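Local coordinates for protein putative exonuclease (Eubacterium rectale, PDB 3L0A) that probably works as a hydrolase of the PDDEXK nuclease superfamily, likely an exonuclease acting on nucleic acid, and carries a zinc ion held by four cysteines, at residues S22-F27 against Y170-A175; E95-R100 against A196-E201; L162-Y167 against F191-A196. All coordinates share one frame; numbering follows the deposited sequence.

In the fold
The three contacts illustrate how an α/β domain of PDDEXK type is knitted together by small interfaces. Contacts 2 and 3 both lie on strand 191-197 and share A196; each is buried, and each reaches the second subunit. Contact 3 lays a short helix against the strand through purely apolar side chains, whereas contact 2, whose centre lies about 20 Å from that of the chain, adds a water-bridged polar rim. Contact 1 is nearest the centre yet only partly buried, and joins two helices through a tyrosine-isoleucine pair beside a lysine. It touches contact 3, where the amide of Y170 probably bonds to the V165 carbonyl and the CB of Y170 packs on I193.

Contact 1: residues S22-F27 against Y170-A175; sequences SGYKDF and YDIQGA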
loop_
_atom_site.group_PDB
_atom_site.type_symbol
_atom_site.label_atom_id
_atom_site.label_comp_id
_atom_site.label_asym_id
_atom_site.label_seq_id
_atom_site.Cartn_x
_atom_site.Cartn_y
_atom_site.Cartn_z
ATOM N N SER A 22 7.327 16.243 23.226
ATOM C CA SER A 22 6.604 16.488 21.965
ATOM C C SER A 22 7.094 17.769 21.308
ATOM O O SER A 22 7.383 17.761 20.127
ATOM C CB SER A 22 5.076 16.543 22.160
ATOM O OG SER A 22 4.397 16.456 20.893
ATOM N N GLY A 23 7.202 18.849 22.076
ATOM C CA GLY A 23 7.884 20.079 21.612
ATOM C C GLY A 23 9.245 19.858 20.952
ATOM O O GLY A 23 9.545 20.400 19.893
ATOM N N TYR A 24 10.085 19.069 21.586
ATOM C CA TYR A 24 11.415 18.847 21.082
ATOM C C TYR A 24 11.365 18.198 19.712
ATOM O O TYR A 24 12.014 18.664 18.792
ATOM C CB TYR A 24 12.174 17.950 22.047
ATOM C CG TYR A 24 13.465 17.411 21.504
ATOM C CD1 TYR A 24 14.620 18.176 21.533
ATOM C CD2 TYR A 24 13.530 16.129 20.968
ATOM C CE1 TYR A 24 15.793 17.694 21.030
ATOM C CE2 TYR A 24 14.715 15.631 20.454
ATOM C CZ TYR A 24 15.848 16.423 20.489
ATOM O OH TYR A 24 17.039 15.927 20.012
ATOM N N LYS A 25 10.591 17.115 19.582
ATOM C CA LYS A 25 10.472 16.419 18.324
ATOM C C LYS A 25 9.938 17.318 17.173
ATOM O O LYS A 25 10.366 17.149 16.024
ATOM C CB LYS A 25 9.600 15.155 18.475
ATOM C CG LYS A 25 10.205 13.999 19.301
ATOM C CD LYS A 25 9.173 12.891 19.483
ATOM C CE LYS A 25 9.763 11.588 20.017
ATOM N NZ LYS A 25 8.807 10.416 19.817
ATOM N N ASP A 26 9.028 18.259 17.467
ATOM C CA ASP A 26 8.559 19.213 16.435
ATOM C C ASP A 26 9.785 19.853 15.773
ATOM O O ASP A 26 9.946 19.838 14.540
ATOM C CB ASP A 26 7.655 20.316 17.016
ATOM C CG ASP A 26 6.276 19.806 17.509
ATOM O OD1 ASP A 26 5.765 18.748 17.001
ATOM O OD2 ASP A 26 5.702 20.495 18.416
ATOM N N PHE A 27 10.687 20.356 16.610
ATOM C CA PHE A 27 11.912 20.936 16.110
ATOM C C PHE A 27 12.893 19.903 15.597
ATOM O O PHE A 27 13.371 20.048 14.470
ATOM C CB PHE A 27 12.555 21.825 17.163
ATOM C CG PHE A 27 11.794 23.079 17.425
ATOM C CD1 PHE A 27 11.957 24.185 16.598
ATOM C CD2 PHE A 27 10.895 23.157 18.470
ATOM C CE1 PHE A 27 11.245 25.375 16.837
ATOM C CE2 PHE A 27 10.193 24.323 18.729
ATOM C CZ PHE A 27 10.362 25.435 17.910
ATOM N N TYR A 170 11.253 6.913 20.744
ATOM C CA TYR A 170 10.769 6.643 22.101
ATOM C C TYR A 170 11.932 6.454 23.049
ATOM O O TYR A 170 11.756 6.434 24.284
ATOM C CB TYR A 170 9.801 5.456 22.148
ATOM C CG TYR A 170 8.577 5.685 21.256
ATOM C CD1 TYR A 170 7.907 6.918 21.235
ATOM C CD2 TYR A 170 8.085 4.665 20.438
ATOM C CE1 TYR A 170 6.776 7.127 20.364
ATOM C CE2 TYR A 170 6.989 4.866 19.609
ATOM C CZ TYR A 170 6.337 6.095 19.586
ATOM O OH TYR A 170 5.246 6.235 18.785
ATOM N N ASP A 171 13.134 6.332 22.491
ATOM C CA ASP A 171 14.314 6.400 23.329
ATOM C C ASP A 171 14.429 7.813 23.905
ATOM O O ASP A 171 14.755 7.943 25.060
ATOM C CB ASP A 171 15.594 5.898 22.625
ATOM C CG ASP A 171 15.852 6.556 21.297
ATOM O OD1 ASP A 171 14.949 7.260 20.768
ATOM O OD2 ASP A 171 16.970 6.342 20.777
ATOM N N ILE A 172 14.088 8.852 23.136
ATOM C CA ILE A 172 14.085 10.259 23.640
ATOM C C ILE A 172 13.070 10.402 24.788
ATOM O O ILE A 172 13.395 10.842 25.885
ATOM C CB ILE A 172 13.733 11.313 22.549
ATOM C CG1 ILE A 172 14.555 11.155 21.227
ATOM C CG2 ILE A 172 13.880 12.727 23.093
ATOM C CD1 ILE A 172 15.987 11.683 21.255
ATOM N N GLN A 173 11.837 9.995 24.555
ATOM C CA GLN A 173 10.828 10.097 25.605
ATOM C C GLN A 173 11.261 9.436 26.923
ATOM O O GLN A 173 11.127 10.024 28.003
ATOM C CB GLN A 173 9.506 9.483 25.137
ATOM C CG GLN A 173 8.349 9.646 26.138
ATOM C CD GLN A 173 7.085 9.013 25.617
ATOM O OE1 GLN A 173 7.146 7.938 25.059
ATOM N NE2 GLN A 173 5.936 9.685 25.776
ATOM N N GLY A 174 11.754 8.206 26.830
ATOM C CA GLY A 174 12.188 7.496 28.006
ATOM C C GLY A 174 13.287 8.218 28.771
ATOM O O GLY A 174 13.195 8.344 29.986
ATOM N N ALA A 175 14.293 8.713 28.037
ATOM C CA ALA A 175 15.449 9.412 28.610
ATOM C C ALA A 175 15.078 10.635 29.416
ATOM O O ALA A 175 15.617 10.823 30.532
ATOM C CB ALA A 175 16.444 9.781 27.555
#
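Y24 and I172 form the more enclosed half of this helix-helix contact, and K25 with Y170 the half nearer solvent. The CG2 methyl of I172 approaches one side of the tyrosine ring obliquely, spanning a ring bond: it lies 4.0 Å from CE2 of Y24 and equally far from CD2. Because Y24 places CG anti to its nitrogen (chi1 168°), the ring extends from helix 21-28 and meets the branched isoleucine at about a right angle. Helix 211-232 closes in on the same apolar patch, with I228 on Y24 and V221 on I172; Y24 is buried there, although I172 stays partly exposed.

I172 belongs to helix 170-185, the main helix in the β-α-β crossover joining the parallel neighbours 140-147 and 191-197. This helix also holds Q173 and Y177, spaced and hydrogen-bonded in a way consistent with the QxxxY motif of RecB-like nucleases; Q173 bonds to K145 as well.

On the other side K25 reaches along toward the start of helix 170-185. It is extended beyond CG and brings its ammonium to 3.9 Å from CD1 of Y170, obliquely to the ring. The amine is held by a hydrogen bond to the carbonyl of W168, which fixes the end of the chain where it passes the tyrosine. Although CB of Y170 leads away from helix 21-28, its ring swings back to meet K25, while K145 makes a cation-pi contact with that ring. Both K25 and Y170 remain partly exposed.

Contact 2: residues E95-R100 against A196-E201; sequences EEIIAR and ATKQTE
I97 grips the end of strand 191-197 with both its branches. Its CG2 methyl presses on CB of A196 at 3.6 Å, while the other branch runs along the chain that follows: CG1 lies 3.8 Å from the carbonyl O of T197, and CD1 reaches CG of K198 at 4.0 Å. With CG1 anti to the carbonyl carbon (chi1 -63°) and CG2 anti to the nitrogen, the two arms part and each meets a different residue. Cut back to an alanine here, the side chain would probably leave a gap beside A196 and take the apolar neighbour from the aliphatic part of K198.

In the next shell V146 of strand 140-147 touches both I97 and K198, and backbone bonds to K145 and M147 hold A196 in the sheet. Further out the contact turns polar. A water accepts from NE of R100 at 3.0 Å, in the guanidinium plane, and donates to OE1 of E201 at 2.9 Å, bridging opposite charges. The second subunit clamps this rim: R248 and R251 of that subunit take NH2 of R100 on their carbonyls. Helix 89-102 packs on the end of strand 191-197 and on 140-147, consistent with a flanking helix of a PDDEXK-like α/β fold.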
loop_
_atom_site.group_PDB
_atom_site.type_symbol
_atom_site.label_atom_id
_atom_site.label_comp_id
_atom_site.label_asym_id
_atom_site.label_seq_id
_atom_site.Cartn_x
_atom_site.Cartn_y
_atom_site.Cartn_z
ATOM N N GLU A 95 -11.639 -0.800 21.979
ATOM C CA GLU A 95 -12.165 -1.563 23.138
ATOM C C GLU A 95 -11.724 -3.008 23.083
ATOM O O GLU A 95 -11.513 -3.627 24.127
ATOM C CB GLU A 95 -13.704 -1.429 23.291
ATOM C CG GLU A 95 -14.115 0.071 23.307
ATOM C CD GLU A 95 -15.485 0.361 23.970
ATOM O OE1 GLU A 95 -16.376 -0.501 23.976
ATOM O OE2 GLU A 95 -15.678 1.489 24.462
ATOM N N GLU A 96 -11.565 -3.550 21.880
ATOM C CA GLU A 96 -11.062 -4.923 21.735
ATOM C C GLU A 96 -9.660 -5.045 22.293
ATOM O O GLU A 96 -9.317 -6.016 22.987
ATOM C CB GLU A 96 -11.088 -5.410 20.275
ATOM C CG GLU A 96 -12.410 -6.124 19.864
ATOM C CD GLU A 96 -12.502 -6.475 18.354
ATOM O OE1 GLU A 96 -11.595 -6.094 17.554
ATOM O OE2 GLU A 96 -13.509 -7.127 17.977
ATOM N N ILE A 97 -8.851 -4.057 21.969
ATOM C CA ILE A 97 -7.482 -4.021 22.455
ATOM C C ILE A 97 -7.498 -3.894 23.977
ATOM O O ILE A 97 -6.779 -4.610 24.651
ATOM C CB ILE A 97 -6.681 -2.871 21.864
ATOM C CG1 ILE A 97 -6.549 -3.018 20.345
ATOM C CG2 ILE A 97 -5.349 -2.828 22.497
ATOM C CD1 ILE A 97 -6.105 -1.764 19.656
ATOM N N ILE A 98 -8.313 -3.000 24.529
ATOM C CA ILE A 98 -8.362 -2.837 26.022
ATOM C C ILE A 98 -8.691 -4.160 26.724
ATOM O O ILE A 98 -8.106 -4.496 27.780
ATOM C CB ILE A 98 -9.374 -1.786 26.442
ATOM C CG1 ILE A 98 -8.866 -0.381 26.083
ATOM C CG2 ILE A 98 -9.714 -1.852 27.908
ATOM C CD1 ILE A 98 -9.989 0.696 26.109
ATOM N N ALA A 99 -9.668 -4.882 26.202
ATOM C CA ALA A 99 -10.079 -6.147 26.820
ATOM C C ALA A 99 -8.949 -7.156 26.757
ATOM O O ALA A 99 -8.782 -7.977 27.658
ATOM C CB ALA A 99 -11.319 -6.713 26.112
ATOM N N ARG A 100 -8.186 -7.094 25.676
ATOM C CA ARG A 100 -7.071 -8.003 25.473
ATOM C C ARG A 100 -5.957 -7.792 26.508
ATOM O O ARG A 100 -5.436 -8.767 27.087
ATOM C CB ARG A 100 -6.539 -7.901 24.050
ATOM C CG ARG A 100 -5.307 -8.770 23.812
ATOM C CD ARG A 100 -5.634 -10.218 24.093
ATOM N NE ARG A 100 -4.527 -11.127 23.882
ATOM C CZ ARG A 100 -3.816 -11.729 24.842
ATOM N NH1 ARG A 100 -4.000 -11.514 26.143
ATOM N NH2 ARG A 100 -2.873 -12.556 24.489
ATOM N N ALA A 196 0.598 -2.451 22.587
ATOM C CA ALA A 196 -0.457 -3.292 22.020
ATOM C C ALA A 196 -0.645 -2.873 20.594
ATOM O O ALA A 196 -0.445 -1.716 20.276
ATOM C CB ALA A 196 -1.747 -3.149 22.798
ATOM N N THR A 197 -0.995 -3.820 19.721
ATOM C CA THR A 197 -1.158 -3.506 18.325
ATOM C C THR A 197 -2.584 -3.642 17.830
ATOM O O THR A 197 -3.449 -4.280 18.448
ATOM C CB THR A 197 -0.310 -4.389 17.490
ATOM O OG1 THR A 197 -0.812 -5.722 17.586
ATOM C CG2 THR A 197 1.116 -4.376 17.999
ATOM N N LYS A 198 -2.800 -2.996 16.694
ATOM C CA LYS A 198 -4.075 -2.990 16.018
ATOM C C LYS A 198 -4.228 -4.139 15.048
ATOM O O LYS A 198 -5.121 -4.109 14.289
ATOM C CB LYS A 198 -4.253 -1.648 15.308
ATOM C CG LYS A 198 -4.239 -0.480 16.315
ATOM C CD LYS A 198 -4.376 0.935 15.678
ATOM C CE LYS A 198 -3.096 1.449 15.054
ATOM N NZ LYS A 198 -2.981 2.928 15.168
ATOM N N GLN A 199 -3.379 -5.170 15.105
ATOM C CA GLN A 199 -3.539 -6.351 14.269
ATOM C C GLN A 199 -4.839 -6.965 14.694
ATOM O O GLN A 199 -5.418 -6.584 15.712
ATOM C CB GLN A 199 -2.372 -7.332 14.426
ATOM C CG GLN A 199 -1.038 -6.908 13.791
ATOM C CD GLN A 199 0.197 -7.271 14.658
ATOM O OE1 GLN A 199 0.357 -6.737 15.737
ATOM N NE2 GLN A 199 1.060 -8.160 14.172
ATOM N N THR A 200 -5.309 -7.941 13.931
ATOM C CA THR A 200 -6.638 -8.511 14.176
ATOM C C THR A 200 -6.761 -9.374 15.468
ATOM O O THR A 200 -7.832 -9.433 16.063
ATOM C CB THR A 200 -7.223 -9.210 12.891
ATOM O OG1 THR A 200 -7.894 -10.414 13.288
ATOM C CG2 THR A 200 -6.130 -9.462 11.773
ATOM N N GLU A 201 -5.694 -10.091 15.854
ATOM C CA GLU A 201 -5.462 -10.468 17.254
ATOM C C GLU A 201 -4.314 -9.575 17.688
ATOM O O GLU A 201 -3.233 -9.671 17.151
ATOM C CB GLU A 201 -5.051 -11.913 17.392
ATOM C CG GLU A 201 -6.206 -12.900 17.301
ATOM C CD GLU A 201 -7.110 -12.848 18.496
ATOM O OE1 GLU A 201 -6.664 -12.426 19.592
ATOM O OE2 GLU A 201 -8.275 -13.259 18.344
HETATM O O HOH W 1 -4.281 -11.584 20.970
#

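Contact 3: residues L162-Y167 against F191-A196; sequences LDFVRY and FFIAGA
This is a buried, apolar helix-on-sheet contact, in which F164 and V165 of a one-turn helix lie against I193 in the mixed sheet of the PDDEXK-like fold. The short helix 164-167 comes just before helix 170-185, and the contact brings the short helix back onto the strand that follows, 191-197.

I193 offers a different branch to each partner. Its CG2 methyl meets the edge of the phenylalanine, near the ring plane, at 4.2 Å from CZ of F164. Its longer arm, with CG1 anti to the carbonyl carbon (chi1 -70°), carries CD1 to 4.2 Å from CG2 of V165, and the two side chains lie alongside, running opposite ways. The V165 methyl also lies over the centre of the F164 ring, 3.9 Å above its plane, so the valine serves both the ring and the strand.

Neighbouring strand 204-209 adds I207 against F164 and V209 against V165. L262 and I259 of the second subunit pack on F164 and V165 respectively.

The start of the helix is fixed by D163, its N-cap. In a salt bridge, NE of R166 reaches OD1 of D163 at 2.7 Å through the syn lone pair, and NH2 reaches the same oxygen at 3.0 Å, nearly along its C-O axis. The capping bond itself runs from N of R166 to OD2 of D163, 2.9 Å long and nearly straight at 171°, arriving from above the carboxylate plane.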
loop_
_atom_site.group_PDB
_atom_site.type_symbol
_atom_site.label_atom_id
_atom_site.label_comp_id
_atom_site.label_asym_id
_atom_site.label_seq_id
_atom_site.Cartn_x
_atom_site.Cartn_y
_atom_site.Cartn_z
ATOM N N LEU A 162 15.870 -0.727 11.650
ATOM C CA LEU A 162 15.751 -0.176 12.982
ATOM C C LEU A 162 14.426 -0.621 13.639
ATOM O O LEU A 162 13.368 -0.678 13.013
ATOM C CB LEU A 162 15.876 1.353 12.889
ATOM C CG LEU A 162 16.613 2.080 14.010
ATOM C CD1 LEU A 162 17.926 1.356 14.444
ATOM C CD2 LEU A 162 16.887 3.520 13.562
ATOM N N ASP A 163 14.506 -0.980 14.915
ATOM C CA ASP A 163 13.327 -1.320 15.724
ATOM C C ASP A 163 12.474 -0.074 15.899
ATOM O O ASP A 163 12.976 1.031 15.749
ATOM C CB ASP A 163 13.785 -1.748 17.113
ATOM C CG ASP A 163 14.581 -0.654 17.780
ATOM O OD1 ASP A 163 15.773 -0.510 17.430
ATOM O OD2 ASP A 163 13.996 0.090 18.569
ATOM N N PHE A 164 11.226 -0.252 16.335
ATOM C CA PHE A 164 10.293 0.886 16.458
ATOM C C PHE A 164 10.669 1.924 17.499
ATOM O O PHE A 164 10.388 3.120 17.321
ATOM C CB PHE A 164 8.843 0.399 16.636
ATOM C CG PHE A 164 8.439 0.114 18.066
ATOM C CD1 PHE A 164 7.902 1.111 18.870
ATOM C CD2 PHE A 164 8.572 -1.160 18.604
ATOM C CE1 PHE A 164 7.526 0.827 20.184
ATOM C CE2 PHE A 164 8.189 -1.422 19.924
ATOM C CZ PHE A 164 7.653 -0.428 20.696
ATOM N N VAL A 165 11.304 1.479 18.587
ATOM C CA VAL A 165 11.696 2.391 19.696
ATOM C C VAL A 165 12.690 3.415 19.234
ATOM O O VAL A 165 12.516 4.620 19.425
ATOM C CB VAL A 165 12.344 1.642 20.864
ATOM C CG1 VAL A 165 12.674 2.615 22.008
ATOM C CG2 VAL A 165 11.437 0.529 21.332
ATOM N N ARG A 166 13.775 2.950 18.640
ATOM C CA ARG A 166 14.757 3.897 18.123
ATOM C C ARG A 166 14.224 4.644 16.906
ATOM O O ARG A 166 14.515 5.836 16.735
ATOM C CB ARG A 166 16.060 3.184 17.789
ATOM C CG ARG A 166 16.871 2.854 19.022
ATOM C CD ARG A 166 18.182 2.221 18.641
ATOM N NE ARG A 166 17.992 0.861 18.213
ATOM C CZ ARG A 166 18.975 0.007 17.972
ATOM N NH1 ARG A 166 20.243 0.368 18.119
ATOM N NH2 ARG A 166 18.684 -1.229 17.596
ATOM N N TYR A 167 13.443 3.976 16.061
ATOM C CA TYR A 167 12.952 4.646 14.823
ATOM C C TYR A 167 12.039 5.831 15.111
ATOM O O TYR A 167 12.123 6.853 14.439
ATOM C CB TYR A 167 12.254 3.643 13.870
ATOM C CG TYR A 167 11.765 4.202 12.495
ATOM C CD1 TYR A 167 10.517 4.760 12.374
ATOM C CD2 TYR A 167 12.547 4.111 11.351
ATOM C CE1 TYR A 167 10.055 5.229 11.206
ATOM C CE2 TYR A 167 12.066 4.558 10.107
ATOM C CZ TYR A 167 10.813 5.129 10.054
ATOM O OH TYR A 167 10.268 5.662 8.890
ATOM N N PHE A 191 12.571 2.296 32.245
ATOM C CA PHE A 191 11.516 2.737 31.362
ATOM C C PHE A 191 11.057 1.550 30.525
ATOM O O PHE A 191 11.875 0.858 29.901
ATOM C CB PHE A 191 12.026 3.867 30.477
ATOM C CG PHE A 191 10.979 4.446 29.573
ATOM C CD1 PHE A 191 10.017 5.306 30.069
ATOM C CD2 PHE A 191 10.961 4.135 28.219
ATOM C CE1 PHE A 191 9.021 5.811 29.250
ATOM C CE2 PHE A 191 10.001 4.646 27.397
ATOM C CZ PHE A 191 9.025 5.503 27.911
ATOM N N PHE A 192 9.740 1.329 30.557
ATOM C CA PHE A 192 9.047 0.286 29.818
ATOM C C PHE A 192 7.943 0.887 28.949
ATOM O O PHE A 192 7.200 1.769 29.394
ATOM C CB PHE A 192 8.378 -0.668 30.783
ATOM C CG PHE A 192 9.318 -1.348 31.740
ATOM C CD1 PHE A 192 9.611 -0.775 32.972
ATOM C CD2 PHE A 192 9.881 -2.586 31.419
ATOM C CE1 PHE A 192 10.486 -1.410 33.868
ATOM C CE2 PHE A 192 10.725 -3.250 32.329
ATOM C CZ PHE A 192 11.030 -2.648 33.553
ATOM N N ILE A 193 7.857 0.406 27.717
ATOM C CA ILE A 193 6.725 0.644 26.836
ATOM C C ILE A 193 5.791 -0.538 26.926
ATOM O O ILE A 193 6.207 -1.700 26.795
ATOM C CB ILE A 193 7.194 0.847 25.387
ATOM C CG1 ILE A 193 7.919 2.202 25.276
ATOM C CG2 ILE A 193 6.009 0.782 24.421
ATOM C CD1 ILE A 193 8.808 2.355 24.048
ATOM N N ALA A 194 4.530 -0.262 27.221
ATOM C CA ALA A 194 3.531 -1.314 27.290
ATOM C C ALA A 194 2.816 -1.242 25.951
ATOM O O ALA A 194 1.910 -0.428 25.768
ATOM C CB ALA A 194 2.561 -1.075 28.476
ATOM N N GLY A 195 3.253 -2.053 24.993
ATOM C CA GLY A 195 2.726 -1.987 23.651
ATOM C C GLY A 195 1.591 -2.949 23.338
ATOM O O GLY A 195 1.632 -4.141 23.741
ATOM N N ALA A 196 0.598 -2.451 22.587
ATOM C CA ALA A 196 -0.457 -3.292 22.020
ATOM C C ALA A 196 -0.645 -2.873 20.594
ATOM O O ALA A 196 -0.445 -1.716 20.276
ATOM C CB ALA A 196 -1.747 -3.149 22.798
#